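Local coordinates for insecticidal protein (Brevibacillus laterosporus, PDB 7ML9) that is an insecticidal toxin active against the western corn rootworm that probably acts by forming beta-barrel pores in membranes, at residues A[122-136]-A[182-196]. Sequence-based numbering, arbitrary orientation.
Sequences DQELLTPEFNYTYTE and TKQVSYKSPSQKIKV
Tyr132 and Tyr187, Tyr134 and Val185, and Glu136 and Lys183 are hydrogen-bonded pairs of an antiparallel ladder between strands 130-136 and 182-189, whose axes run at 158°. A second ladder joins 123-126 to 193-196 through the pairs Gln123-Val196 and Leu125-Ile194.

Between the ladders the irregular stretch 127-129/190-192 is held by one backbone bond, Thr127 N to Gln192 O, and by side-chain hydroxyls. Thr127 OG1 accepts a nearly straight bond from Gln192 N (2.9 Å) and donates to Pro128 O; chi1 of 67° sets this hydroxyl between the backbone N and the carbonyl carbon, leaving CG2 to meet Ile194 CG1 (3.6 Å). Ser191 OG donates to Thr127 O in the carbonyl plane (2.6 Å). Water bridges Glu129 OE2 and Ser191 N.

Farther along, Glu136 OE2 lies at the edge of the Tyr187 ring, near its plane, and takes the bond from Tyr187 OH (2.6 Å) on its anti lone pair. That hydroxyl also accepts from Gly280 N, while Arg314 forms a salt bridge with the same carboxylate oxygen. These partners should favour a charged Glu136. Tyr134 CB packs against Tyr187 CE2 (3.5 Å), the two rings lying oblique, and Val185 CG2 sits over one Tyr187 face toward its rim. On the other face of the sheet, Gln184 NE2 donates to Thr135 OG1 (3.0 Å), which lies in the Gln184 amide plane; a bend at chi2 (82°) turns the chain back to it.

The long antiparallel strands 130-147 and 178-189 are characteristic of elongated, beta-rich aerolysin/ETX-type pore-forming toxins; 123-126 and 193-196 continue them as a separate two-stranded ribbon.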
ATOM      1  N   ASP A 122     -31.040  18.447 -42.553  1.00 26.76           N
ATOM      2  CA  ASP A 122     -30.042  18.135 -41.535  1.00 26.55           C
ATOM      3  C   ASP A 122     -30.735  17.560 -40.303  1.00 28.69           C
ATOM      4  O   ASP A 122     -31.803  18.026 -39.904  1.00 27.13           O
ATOM      5  CB  ASP A 122     -29.273  19.389 -41.125  1.00 29.05           C
ATOM      6  CG  ASP A 122     -28.438  19.966 -42.243  1.00 35.44           C
ATOM      7  OD1 ASP A 122     -28.347  19.339 -43.323  1.00 33.46           O
ATOM      8  OD2 ASP A 122     -27.861  21.058 -42.024  1.00 37.13           O
ATOM      9  N   GLN A 123     -30.126  16.549 -39.687  1.00 27.51           N
ATOM     10  CA  GLN A 123     -30.733  15.903 -38.534  1.00 26.39           C
ATOM     11  C   GLN A 123     -29.751  15.855 -37.367  1.00 27.30           C
ATOM     12  O   GLN A 123     -28.528  15.863 -37.544  1.00 26.08           O
ATOM     13  CB  GLN A 123     -31.224  14.468 -38.876  1.00 23.83           C
ATOM     14  CG  GLN A 123     -32.220  14.412 -40.049  1.00 24.67           C
ATOM     15  CD  GLN A 123     -33.600  14.912 -39.668  1.00 25.49           C
ATOM     16  OE1 GLN A 123     -33.858  15.208 -38.509  1.00 25.43           O
ATOM     17  NE2 GLN A 123     -34.491  15.028 -40.656  1.00 25.34           N
ATOM     18  N   GLU A 124     -30.306  15.815 -36.165  1.00 31.22           N
ATOM     19  CA  GLU A 124     -29.536  15.500 -34.967  1.00 31.99           C
ATOM     20  C   GLU A 124     -29.927  14.079 -34.590  1.00 22.00           C
ATOM     21  O   GLU A 124     -31.065  13.831 -34.174  1.00 29.00           O
ATOM     22  CB  GLU A 124     -29.806  16.500 -33.845  1.00 42.98           C
ATOM     23  CG  GLU A 124     -28.637  17.448 -33.612  1.00 56.96           C
ATOM     24  CD  GLU A 124     -29.072  18.787 -33.040  1.00 81.17           C
ATOM     25  OE1 GLU A 124     -28.407  19.809 -33.332  1.00 81.52           O
ATOM     26  OE2 GLU A 124     -30.088  18.805 -32.310  1.00 81.33           O
ATOM     27  N   LEU A 125     -29.001  13.149 -34.803  1.00 23.76           N
ATOM     28  CA  LEU A 125     -29.243  11.715 -34.692  1.00 22.33           C
ATOM     29  C   LEU A 125     -28.527  11.173 -33.459  1.00 24.80           C
ATOM     30  O   LEU A 125     -27.354  11.483 -33.233  1.00 28.51           O
ATOM     31  CB  LEU A 125     -28.759  10.995 -35.954  1.00 21.00           C
ATOM     32  CG  LEU A 125     -29.473  11.437 -37.240  1.00 24.65           C
ATOM     33  CD1 LEU A 125     -28.953  10.672 -38.470  1.00 24.36           C
ATOM     34  CD2 LEU A 125     -30.954  11.244 -37.052  1.00 20.83           C
ATOM     35  N   LEU A 126     -29.241  10.371 -32.676  1.00 23.58           N
ATOM     36  CA  LEU A 126     -28.702   9.761 -31.470  1.00 25.10           C
ATOM     37  C   LEU A 126     -27.940   8.487 -31.805  1.00 30.57           C
ATOM     38  O   LEU A 126     -28.441   7.626 -32.546  1.00 25.82           O
ATOM     39  CB  LEU A 126     -29.833   9.461 -30.489  1.00 29.35           C
ATOM     40  CG  LEU A 126     -30.434  10.717 -29.870  1.00 35.97           C
ATOM     41  CD1 LEU A 126     -31.835  10.452 -29.348  1.00 34.37           C
ATOM     42  CD2 LEU A 126     -29.502  11.187 -28.742  1.00 33.81           C
ATOM     43  N   THR A 127     -26.727   8.368 -31.258  1.00 25.04           N
ATOM     44  CA  THR A 127     -25.942   7.154 -31.419  1.00 24.95           C
ATOM     45  C   THR A 127     -26.483   6.054 -30.515  1.00 25.46           C
ATOM     46  O   THR A 127     -27.195   6.318 -29.542  1.00 25.75           O
ATOM     47  CB  THR A 127     -24.468   7.399 -31.082  1.00 28.64           C
ATOM     48  OG1 THR A 127     -24.328   7.672 -29.678  1.00 26.54           O
ATOM     49  CG2 THR A 127     -23.904   8.547 -31.885  1.00 25.50           C
ATOM     50  N   PRO A 128     -26.167   4.802 -30.817  1.00 26.84           N
ATOM     51  CA  PRO A 128     -26.420   3.733 -29.850  1.00 25.72           C
ATOM     52  C   PRO A 128     -25.513   3.916 -28.640  1.00 25.43           C
ATOM     53  O   PRO A 128     -24.594   4.740 -28.631  1.00 26.53           O
ATOM     54  CB  PRO A 128     -26.078   2.452 -30.620  1.00 26.61           C
ATOM     55  CG  PRO A 128     -26.003   2.864 -32.070  1.00 32.76           C
ATOM     56  CD  PRO A 128     -25.586   4.296 -32.071  1.00 23.20           C
ATOM     57  N   GLU A 129     -25.799   3.149 -27.593  1.00 27.57           N
ATOM     58  CA  GLU A 129     -24.837   2.984 -26.514  1.00 21.19           C
ATOM     59  C   GLU A 129     -23.760   2.002 -26.939  1.00 25.51           C
ATOM     60  O   GLU A 129     -24.041   0.994 -27.591  1.00 28.54           O
ATOM     61  CB  GLU A 129     -25.531   2.486 -25.251  1.00 26.71           C
ATOM     62  CG  GLU A 129     -26.442   3.523 -24.663  1.00 32.69           C
ATOM     63  CD  GLU A 129     -27.224   3.001 -23.487  1.00 43.22           C
ATOM     64  OE1 GLU A 129     -27.256   1.765 -23.298  1.00 40.86           O
ATOM     65  OE2 GLU A 129     -27.814   3.828 -22.761  1.00 43.04           O
ATOM     66  N   PHE A 130     -22.518   2.309 -26.602  1.00 21.68           N
ATOM     67  CA  PHE A 130     -21.451   1.350 -26.796  1.00 19.14           C
ATOM     68  C   PHE A 130     -21.113   0.739 -25.440  1.00 21.74           C
ATOM     69  O   PHE A 130     -21.548   1.232 -24.395  1.00 22.32           O
ATOM     70  CB  PHE A 130     -20.236   2.001 -27.450  1.00 22.45           C
ATOM     71  CG  PHE A 130     -20.506   2.514 -28.858  1.00 20.74           C
ATOM     72  CD1 PHE A 130     -20.964   3.804 -29.061  1.00 23.39           C
ATOM     73  CD2 PHE A 130     -20.279   1.699 -29.961  1.00 26.62           C
ATOM     74  CE1 PHE A 130     -21.204   4.282 -30.342  1.00 24.92           C
ATOM     75  CE2 PHE A 130     -20.519   2.164 -31.263  1.00 25.63           C
ATOM     76  CZ  PHE A 130     -20.984   3.455 -31.444  1.00 25.00           C
ATOM     77  N   ASN A 131     -20.372  -0.366 -25.469  1.00 22.51           N
ATOM     78  CA  ASN A 131     -20.086  -1.109 -24.247  0.54 24.65           C
ATOM     79  C   ASN A 131     -18.734  -1.791 -24.367  1.00 20.54           C
ATOM     80  O   ASN A 131     -18.177  -1.939 -25.460  1.00 21.29           O
ATOM     81  CB  ASN A 131     -21.170  -2.153 -23.950  0.54 24.76           C
ATOM     82  CG  ASN A 131     -21.042  -3.395 -24.826  0.54 26.80           C
ATOM     83  OD1 ASN A 131     -20.226  -4.292 -24.562  0.54 25.11           O
ATOM     84  ND2 ASN A 131     -21.864  -3.457 -25.874  0.54 28.67           N
ATOM     85  N   TYR A 132     -18.208  -2.223 -23.222  1.00 20.22           N
ATOM     86  CA  TYR A 132     -16.968  -2.983 -23.211  1.00 17.72           C
ATOM     87  C   TYR A 132     -16.977  -3.809 -21.936  1.00 19.84           C
ATOM     88  O   TYR A 132     -17.420  -3.327 -20.895  1.00 17.90           O
ATOM     89  CB  TYR A 132     -15.721  -2.081 -23.272  1.00 19.10           C
ATOM     90  CG  TYR A 132     -14.509  -2.773 -23.837  1.00 22.07           C
ATOM     91  CD1 TYR A 132     -13.644  -3.490 -23.014  1.00 19.78           C
ATOM     92  CD2 TYR A 132     -14.227  -2.727 -25.199  1.00 17.85           C
ATOM     93  CE1 TYR A 132     -12.540  -4.146 -23.540  1.00 17.97           C
ATOM     94  CE2 TYR A 132     -13.126  -3.377 -25.722  1.00 17.40           C
ATOM     95  CZ  TYR A 132     -12.284  -4.076 -24.884  1.00 18.12           C
ATOM     96  OH  TYR A 132     -11.201  -4.722 -25.407  1.00 18.95           O
ATOM     97  N   THR A 133     -16.535  -5.054 -22.036  1.00 16.72           N
ATOM     98  CA  THR A 133     -16.442  -5.933 -20.874  1.00 17.76           C
ATOM     99  C   THR A 133     -14.986  -5.945 -20.441  1.00 16.87           C
ATOM    100  O   THR A 133     -14.112  -6.428 -21.166  1.00 20.87           O
ATOM    101  CB  THR A 133     -16.955  -7.332 -21.190  1.00 26.22           C
ATOM    102  OG1 THR A 133     -18.358  -7.242 -21.478  1.00 19.51           O
ATOM    103  CG2 THR A 133     -16.740  -8.265 -19.975  1.00 17.63           C
ATOM    104  N   TYR A 134     -14.731  -5.390 -19.270  1.00 22.54           N
ATOM    105  CA  TYR A 134     -13.378  -5.063 -18.857  1.00 23.65           C
ATOM    106  C   TYR A 134     -13.084  -5.710 -17.511  1.00 17.83           C
ATOM    107  O   TYR A 134     -13.956  -5.763 -16.642  1.00 21.82           O
ATOM    108  CB  TYR A 134     -13.216  -3.545 -18.756  1.00 22.07           C
ATOM    109  CG  TYR A 134     -11.789  -3.088 -18.616  1.00 21.82           C
ATOM    110  CD1 TYR A 134     -10.947  -3.031 -19.717  1.00 22.40           C
ATOM    111  CD2 TYR A 134     -11.274  -2.723 -17.370  1.00 27.31           C
ATOM    112  CE1 TYR A 134      -9.626  -2.609 -19.598  1.00 30.44           C
ATOM    113  CE2 TYR A 134      -9.964  -2.304 -17.238  1.00 27.38           C
ATOM    114  CZ  TYR A 134      -9.136  -2.253 -18.351  1.00 29.18           C
ATOM    115  OH  TYR A 134      -7.823  -1.831 -18.220  1.00 27.06           O
ATOM    116  N   THR A 135     -11.855  -6.178 -17.340  1.00 23.09           N
ATOM    117  CA  THR A 135     -11.405  -6.724 -16.060  1.00 26.86           C
ATOM    118  C   THR A 135     -10.538  -5.684 -15.359  1.00 18.93           C
ATOM    119  O   THR A 135      -9.383  -5.476 -15.733  1.00 21.88           O
ATOM    120  CB  THR A 135     -10.644  -8.025 -16.259  1.00 26.82           C
ATOM    121  OG1 THR A 135     -11.499  -8.987 -16.891  1.00 25.84           O
ATOM    122  CG2 THR A 135     -10.160  -8.570 -14.897  1.00 30.71           C
ATOM    123  N   GLU A 136     -11.116  -5.028 -14.357  1.00 21.40           N
ATOM    124  CA  GLU A 136     -10.354  -4.212 -13.425  1.00 21.81           C
ATOM    125  C   GLU A 136      -9.567  -5.119 -12.486  1.00 29.61           C
ATOM    126  O   GLU A 136     -10.050  -6.174 -12.052  1.00 22.22           O
ATOM    127  CB  GLU A 136     -11.281  -3.306 -12.614  1.00 20.73           C
ATOM    128  CG  GLU A 136     -12.168  -2.377 -13.436  1.00 24.69           C
ATOM    129  CD  GLU A 136     -13.174  -1.659 -12.576  1.00 29.65           C
ATOM    130  OE1 GLU A 136     -13.294  -2.012 -11.381  1.00 33.40           O
ATOM    131  OE2 GLU A 136     -13.856  -0.746 -13.080  1.00 30.38           O
ATOM    132  N   THR A 182      -9.809  -9.033  -8.698  1.00 31.87           N
ATOM    133  CA  THR A 182     -10.302  -8.647 -10.018  1.00 32.39           C
ATOM    134  C   THR A 182     -11.814  -8.519  -9.996  1.00 36.49           C
ATOM    135  O   THR A 182     -12.504  -9.266  -9.297  1.00 32.55           O
ATOM    136  CB  THR A 182      -9.908  -9.641 -11.122  1.00 31.61           C
ATOM    137  OG1 THR A 182     -10.421 -10.940 -10.807  1.00 34.99           O
ATOM    138  CG2 THR A 182      -8.403  -9.709 -11.282  1.00 27.79           C
ATOM    139  N   LYS A 183     -12.314  -7.553 -10.757  1.00 29.35           N
ATOM    140  CA  LYS A 183     -13.736  -7.406 -11.026  1.00 31.22           C
ATOM    141  C   LYS A 183     -13.917  -7.318 -12.532  1.00 36.86           C
ATOM    142  O   LYS A 183     -13.258  -6.506 -13.190  1.00 27.78           O
ATOM    143  CB  LYS A 183     -14.339  -6.157 -10.381  1.00 28.59           C
ATOM    144  CG  LYS A 183     -14.027  -5.912  -8.928  1.00 36.29           C
ATOM    145  CD  LYS A 183     -14.792  -4.687  -8.462  1.00 43.88           C
ATOM    146  CE  LYS A 183     -14.162  -4.074  -7.223  1.00 48.70           C
ATOM    147  NZ  LYS A 183     -14.370  -4.940  -6.035  1.00 48.22           N
ATOM    148  N   GLN A 184     -14.788  -8.155 -13.086  1.00 30.75           N
ATOM    149  CA  GLN A 184     -15.295  -7.877 -14.418  1.00 27.64           C
ATOM    150  C   GLN A 184     -16.388  -6.833 -14.293  1.00 26.42           C
ATOM    151  O   GLN A 184     -17.234  -6.901 -13.395  1.00 26.34           O
ATOM    152  CB  GLN A 184     -15.824  -9.137 -15.097  1.00 32.20           C
ATOM    153  CG  GLN A 184     -14.734  -9.941 -15.756  1.00 35.01           C
ATOM    154  CD  GLN A 184     -14.009 -10.810 -14.755  1.00 36.16           C
ATOM    155  OE1 GLN A 184     -14.619 -11.324 -13.821  1.00 43.09           O
ATOM    156  NE2 GLN A 184     -12.705 -10.965 -14.932  1.00 30.45           N
ATOM    157  N   VAL A 185     -16.343  -5.832 -15.167  1.00 24.91           N
ATOM    158  CA  VAL A 185     -17.345  -4.782 -15.156  1.00 23.40           C
ATOM    159  C   VAL A 185     -17.809  -4.567 -16.589  1.00 21.51           C
ATOM    160  O   VAL A 185     -17.138  -4.939 -17.553  1.00 23.31           O
ATOM    161  CB  VAL A 185     -16.817  -3.456 -14.552  1.00 25.22           C
ATOM    162  CG1 VAL A 185     -16.372  -3.652 -13.103  1.00 30.57           C
ATOM    163  CG2 VAL A 185     -15.660  -2.906 -15.400  1.00 26.25           C
ATOM    164  N   SER A 186     -18.981  -3.981 -16.713  1.00 23.72           N
ATOM    165  CA  SER A 186     -19.466  -3.501 -17.996  1.00 31.43           C
ATOM    166  C   SER A 186     -19.368  -1.985 -17.974  1.00 24.61           C
ATOM    167  O   SER A 186     -19.913  -1.338 -17.071  1.00 30.03           O
ATOM    168  CB  SER A 186     -20.902  -3.958 -18.261  1.00 28.08           C
ATOM    169  OG  SER A 186     -21.259  -3.720 -19.612  1.00 41.19           O
ATOM    170  N   TYR A 187     -18.641  -1.432 -18.942  1.00 22.37           N
ATOM    171  CA  TYR A 187     -18.601   0.001 -19.187  1.00 23.12           C
ATOM    172  C   TYR A 187     -19.568   0.339 -20.312  1.00 28.02           C
ATOM    173  O   TYR A 187     -19.639  -0.384 -21.308  1.00 22.10           O
ATOM    174  CB  TYR A 187     -17.197   0.455 -19.576  1.00 19.85           C
ATOM    175  CG  TYR A 187     -16.161   0.298 -18.476  1.00 21.86           C
ATOM    176  CD1 TYR A 187     -16.457   0.620 -17.163  1.00 26.89           C
ATOM    177  CD2 TYR A 187     -14.881  -0.146 -18.771  1.00 21.82           C
ATOM    178  CE1 TYR A 187     -15.496   0.494 -16.161  1.00 24.71           C
ATOM    179  CE2 TYR A 187     -13.910  -0.278 -17.772  1.00 24.22           C
ATOM    180  CZ  TYR A 187     -14.233   0.042 -16.479  1.00 21.93           C
ATOM    181  OH  TYR A 187     -13.267  -0.087 -15.496  1.00 24.78           O
ATOM    182  N   LYS A 188     -20.297   1.438 -20.158  1.00 23.45           N
ATOM    183  CA  LYS A 188     -21.284   1.854 -21.145  1.00 29.76           C
ATOM    184  C   LYS A 188     -21.114   3.338 -21.448  1.00 32.58           C
ATOM    185  O   LYS A 188     -20.865   4.142 -20.543  1.00 29.72           O
ATOM    186  CB  LYS A 188     -22.692   1.566 -20.637  1.00 28.87           C
ATOM    187  CG  LYS A 188     -23.815   1.997 -21.543  1.00 37.22           C
ATOM    188  CD  LYS A 188     -25.135   1.436 -21.034  1.00 43.63           C
ATOM    189  CE  LYS A 188     -25.338   1.749 -19.564  1.00 46.14           C
ATOM    190  NZ  LYS A 188     -26.604   2.495 -19.315  1.00 56.37           N
ATOM    191  N   SER A 189     -21.215   3.696 -22.732  1.00 27.22           N
ATOM    192  CA  SER A 189     -21.226   5.098 -23.130  1.00 26.08           C
ATOM    193  C   SER A 189     -22.658   5.507 -23.405  1.00 32.06           C
ATOM    194  O   SER A 189     -23.343   4.821 -24.185  1.00 31.48           O
ATOM    195  CB  SER A 189     -20.372   5.323 -24.371  1.00 27.72           C
ATOM    196  OG  SER A 189     -20.999   4.752 -25.497  1.00 30.93           O
ATOM    197  N   PRO A 190     -23.169   6.565 -22.781  1.00 26.89           N
ATOM    198  CA  PRO A 190     -24.536   6.997 -23.084  1.00 30.93           C
ATOM    199  C   PRO A 190     -24.660   7.454 -24.534  1.00 26.94           C
ATOM    200  O   PRO A 190     -23.681   7.803 -25.201  1.00 25.60           O
ATOM    201  CB  PRO A 190     -24.778   8.157 -22.108  1.00 35.07           C
ATOM    202  CG  PRO A 190     -23.742   7.977 -21.033  1.00 38.45           C
ATOM    203  CD  PRO A 190     -22.553   7.369 -21.713  1.00 32.61           C
ATOM    204  N   SER A 191     -25.890   7.393 -25.024  1.00 29.45           N
ATOM    205  CA  SER A 191     -26.206   7.852 -26.371  1.00 31.02           C
ATOM    206  C   SER A 191     -25.825   9.322 -26.553  1.00 27.15           C
ATOM    207  O   SER A 191     -26.112  10.156 -25.694  1.00 28.65           O
ATOM    208  CB  SER A 191     -27.702   7.651 -26.617  1.00 28.09           C
ATOM    209  OG  SER A 191     -28.081   8.148 -27.890  1.00 39.12           O
ATOM    210  N   GLN A 192     -25.177   9.636 -27.676  1.00 28.75           N
ATOM    211  CA  GLN A 192     -24.760  10.991 -28.011  1.00 26.56           C
ATOM    212  C   GLN A 192     -25.553  11.510 -29.210  1.00 31.48           C
ATOM    213  O   GLN A 192     -25.944  10.745 -30.096  1.00 27.56           O
ATOM    214  CB  GLN A 192     -23.261  11.052 -28.328  1.00 25.71           C
ATOM    215  CG  GLN A 192     -22.359  10.548 -27.198  1.00 32.12           C
ATOM    216  CD  GLN A 192     -22.577  11.326 -25.906  1.00 36.69           C
ATOM    217  OE1 GLN A 192     -22.859  10.747 -24.853  1.00 39.29           O
ATOM    218  NE2 GLN A 192     -22.460  12.647 -25.989  1.00 29.16           N
ATOM    219  N   LYS A 193     -25.774  12.824 -29.228  1.00 30.63           N
ATOM    220  CA  LYS A 193     -26.504  13.511 -30.291  1.00 32.31           C
ATOM    221  C   LYS A 193     -25.500  14.056 -31.305  1.00 32.99           C
ATOM    222  O   LYS A 193     -24.618  14.844 -30.946  1.00 32.53           O
ATOM    223  CB  LYS A 193     -27.364  14.638 -29.711  1.00 34.96           C
ATOM    224  CG  LYS A 193     -28.601  14.971 -30.546  1.00 44.25           C
ATOM    225  CD  LYS A 193     -29.908  14.618 -29.819  1.00 57.85           C
ATOM    226  CE  LYS A 193     -31.155  14.826 -30.707  1.00 56.91           C
ATOM    227  NZ  LYS A 193     -32.046  13.621 -30.843  1.00 58.09           N
ATOM    228  N   ILE A 194     -25.624  13.630 -32.564  1.00 32.65           N
ATOM    229  CA  ILE A 194     -24.702  13.996 -33.639  1.00 28.99           C
ATOM    230  C   ILE A 194     -25.476  14.724 -34.735  1.00 32.22           C
ATOM    231  O   ILE A 194     -26.517  14.237 -35.191  1.00 27.00           O
ATOM    232  CB  ILE A 194     -23.997  12.760 -34.228  1.00 31.27           C
ATOM    233  CG1 ILE A 194     -23.394  11.902 -33.110  1.00 34.45           C
ATOM    234  CG2 ILE A 194     -22.943  13.182 -35.227  1.00 28.18           C
ATOM    235  CD1 ILE A 194     -22.322  12.606 -32.353  1.00 33.70           C
ATOM    236  N   LYS A 195     -24.965  15.880 -35.169  1.00 33.08           N
ATOM    237  CA  LYS A 195     -25.549  16.577 -36.313  1.00 31.63           C
ATOM    238  C   LYS A 195     -25.055  15.919 -37.600  1.00 26.73           C
ATOM    239  O   LYS A 195     -23.850  15.880 -37.859  1.00 30.60           O
ATOM    240  CB  LYS A 195     -25.196  18.066 -36.291  1.00 38.35           C
ATOM    241  CG  LYS A 195     -25.658  18.829 -37.539  1.00 43.66           C
ATOM    242  CD  LYS A 195     -25.909  20.318 -37.250  1.00 55.84           C
ATOM    243  CE  LYS A 195     -25.674  21.188 -38.490  1.00 53.00           C
ATOM    244  NZ  LYS A 195     -24.388  20.853 -39.182  1.00 56.53           N
ATOM    245  N   VAL A 196     -25.979  15.368 -38.383  1.00 26.35           N
ATOM    246  CA  VAL A 196     -25.643  14.719 -39.651  1.00 25.40           C
ATOM    247  C   VAL A 196     -26.346  15.477 -40.773  1.00 27.98           C
ATOM    248  O   VAL A 196     -27.584  15.483 -40.837  1.00 22.75           O
ATOM    249  CB  VAL A 196     -26.042  13.237 -39.653  1.00 29.69           C
ATOM    250  CG1 VAL A 196     -25.555  12.566 -40.935  1.00 23.04           C
ATOM    251  CG2 VAL A 196     -25.476  12.522 -38.415  1.00 24.78           C
TER
HETATM  252  O   HOH W   1     -32.725  12.127 -32.698  1.00 30.35           O
HETATM  253  O   HOH W   2     -22.589   6.344 -27.235  1.00 30.91           O
HETATM  254  O   HOH W   3     -28.211   6.416 -23.528  1.00 33.71           O
HETATM  255  O   HOH W   4     -20.496  -4.982 -21.729  1.00 37.23           O